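Local atomic coordinates of beta-phosphoglucomutase (Bacteroides vulgatus, PDB entry 3DV9), a protein that is a putative beta-phosphoglucomutase of the haloacid dehalogenase family, which probably interconverts beta-glucose 1-phosphate and glucose 6-phosphate with the help of a bound magnesium ion. Residues A[22-27]-A[182-187]. Sequence-based numbering, arbitrary orientation.
Sequences DLKAVL and PNEALV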
loop_
_atom_site.group_PDB
_atom_site.type_symbol
_atom_site.label_atom_id
_atom_site.label_comp_id
_atom_site.label_asym_id
_atom_site.label_seq_id
_atom_site.Cartn_x
_atom_site.Cartn_y
_atom_site.Cartn_z
ATOM N N ASP A 22 3.852 -17.461 11.256
ATOM C CA ASP A 22 5.244 -17.891 11.165
ATOM C C ASP A 22 5.951 -16.913 10.206
ATOM O O ASP A 22 6.023 -17.116 8.999
ATOM C CB ASP A 22 5.275 -19.347 10.682
ATOM C CG ASP A 22 6.682 -19.886 10.497
ATOM O OD1 ASP A 22 7.640 -19.313 11.055
ATOM O OD2 ASP A 22 6.823 -20.915 9.788
ATOM N N LEU A 23 6.400 -15.806 10.772
ATOM C CA LEU A 23 6.754 -14.657 9.975
ATOM C C LEU A 23 7.971 -14.892 9.072
ATOM O O LEU A 23 9.062 -15.241 9.565
ATOM C CB LEU A 23 6.990 -13.449 10.877
ATOM C CG LEU A 23 7.222 -12.134 10.123
ATOM C CD1 LEU A 23 6.045 -11.760 9.262
ATOM C CD2 LEU A 23 7.474 -10.978 11.098
ATOM N N LYS A 24 7.772 -14.709 7.756
ATOM C CA LYS A 24 8.861 -14.839 6.793
ATOM C C LYS A 24 8.999 -13.614 5.901
ATOM O O LYS A 24 10.052 -13.385 5.320
ATOM C CB LYS A 24 8.659 -16.088 5.928
ATOM C CG LYS A 24 8.506 -17.348 6.756
ATOM C CD LYS A 24 8.592 -18.587 5.899
ATOM C CE LYS A 24 8.294 -19.847 6.735
ATOM N NZ LYS A 24 9.422 -20.281 7.609
ATOM N N ALA A 25 7.914 -12.873 5.749
ATOM C CA ALA A 25 7.883 -11.801 4.754
ATOM C C ALA A 25 7.089 -10.603 5.266
ATOM O O ALA A 25 6.121 -10.752 6.021
ATOM C CB ALA A 25 7.213 -12.338 3.427
ATOM N N VAL A 26 7.465 -9.420 4.791
ATOM C CA VAL A 26 6.737 -8.183 5.127
ATOM C C VAL A 26 6.512 -7.446 3.810
ATOM O O VAL A 26 7.466 -7.065 3.119
ATOM C CB VAL A 26 7.462 -7.273 6.180
ATOM C CG1 VAL A 26 6.527 -6.082 6.611
ATOM C CG2 VAL A 26 7.889 -8.074 7.426
ATOM N N LEU A 27 5.230 -7.300 3.465
ATOM C CA LEU A 27 4.784 -6.770 2.180
ATOM C C LEU A 27 4.432 -5.323 2.361
ATOM O O LEU A 27 3.435 -5.001 3.011
ATOM C CB LEU A 27 3.525 -7.532 1.689
ATOM C CG LEU A 27 3.785 -8.887 1.040
ATOM C CD1 LEU A 27 5.005 -9.628 1.497
ATOM C CD2 LEU A 27 2.493 -9.766 1.010
ATOM N N PRO A 182 -0.385 -17.165 3.584
ATOM C CA PRO A 182 -0.895 -15.912 4.154
ATOM C C PRO A 182 -0.493 -15.676 5.611
ATOM O O PRO A 182 -0.292 -14.521 5.999
ATOM C CB PRO A 182 -2.414 -16.042 4.005
ATOM C CG PRO A 182 -2.572 -17.027 2.819
ATOM C CD PRO A 182 -1.493 -18.021 3.081
ATOM N N ASN A 183 -0.337 -16.746 6.385
ATOM C CA ASN A 183 0.088 -16.631 7.792
ATOM C C ASN A 183 1.626 -16.515 7.976
ATOM O O ASN A 183 2.131 -16.640 9.090
ATOM C CB ASN A 183 -0.445 -17.800 8.621
ATOM C CG ASN A 183 0.209 -19.101 8.250
ATOM O OD1 ASN A 183 0.313 -19.434 7.063
ATOM N ND2 ASN A 183 0.637 -19.869 9.270
ATOM N N GLU A 184 2.351 -16.296 6.888
ATOM C CA GLU A 184 3.811 -16.079 6.919
ATOM C C GLU A 184 4.184 -14.639 6.574
ATOM O O GLU A 184 5.358 -14.318 6.396
ATOM C CB GLU A 184 4.536 -17.053 5.963
ATOM C CG GLU A 184 4.414 -18.521 6.385
ATOM C CD GLU A 184 4.960 -19.516 5.348
ATOM O OE1 GLU A 184 5.094 -19.161 4.150
ATOM O OE2 GLU A 184 5.230 -20.665 5.752
ATOM N N ALA A 185 3.170 -13.797 6.379
ATOM C CA ALA A 185 3.395 -12.422 5.939
ATOM C C ALA A 185 2.610 -11.381 6.760
ATOM O O ALA A 185 1.656 -11.719 7.481
ATOM C CB ALA A 185 3.074 -12.284 4.438
ATOM N N LEU A 186 3.087 -10.125 6.675
ATOM C CA LEU A 186 2.352 -8.944 7.151
ATOM C C LEU A 186 2.157 -8.006 5.947
ATOM O O LEU A 186 3.014 -7.927 5.077
ATOM C CB LEU A 186 3.188 -8.172 8.192
ATOM C CG LEU A 186 3.293 -8.571 9.663
ATOM C CD1 LEU A 186 3.519 -10.019 9.848
ATOM C CD2 LEU A 186 4.358 -7.728 10.369
ATOM N N VAL A 187 1.036 -7.295 5.909
ATOM C CA VAL A 187 0.839 -6.231 4.927
ATOM C C VAL A 187 0.965 -4.904 5.683
ATOM O O VAL A 187 0.379 -4.738 6.744
ATOM C CB VAL A 187 -0.547 -6.330 4.244
ATOM C CG1 VAL A 187 -0.894 -5.021 3.484
ATOM C CG2 VAL A 187 -0.600 -7.557 3.305
HETATM O O HOH W 1 4.959 -21.725 8.183
#
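Ala25–Leu27 and Ala185–Val187 run side by side as parallel strands, their axes 4.7 Å apart at closest and 17° from parallel, and Leu186 bonds to the residues before and after Val26: its N gives to Ala25 O, and its O takes Leu27 N at 2.8 Å. Where the strands begin, Glu184 O accepts two amides, Lys24 N at 2.8 Å and Ala25 N at 3.0 Å, the second nearly in line with the carbonyl, and Asp22 N reaches Asn183 O. Side chains alternate across the pair. Leu27, Ala185 and Val187 pack on helix 169-178 and Ala25 on Phe180 just after it, with Leu27 CD2 4.3 Å from Ala185 CB; Val26 and Leu186 face Trp237 of helix 230-244, with Val26 CG1 against Leu186 CB. At the strand entrance, Lys24 and Glu184 lie alongside each other and point the same way. Glu184 CG sits anti to its carbonyl carbon (chi1 -66°), and the chain runs extended beyond it. In the conformer given for Lys24, one of two, CE lies 3.3 Å from Glu184 OE2, and NZ makes a long salt bridge to Asp22 OD2, its hydrogen bond weak. Glu184 OE1 takes the N-H of Lys181, while a water donates to both Glu184 OE2, at 2.7 Å, and Asp22 OD2. An alanine in place of Glu184 would probably leave Lys181 N without this acceptor, the water short of one anchor, and CD and CE of Lys24 without the carboxylate alongside. Both are central strands of the Rossmann-like HAD core; the first continues to Asp29, a magnesium ligand, the second toward Asn190, another. Apolar faces and backbone bonds thus join the strands, whereas at their entrance a shared water and, in this conformer, the ammonium of Lys24 probably ease the repulsion between two carboxylates.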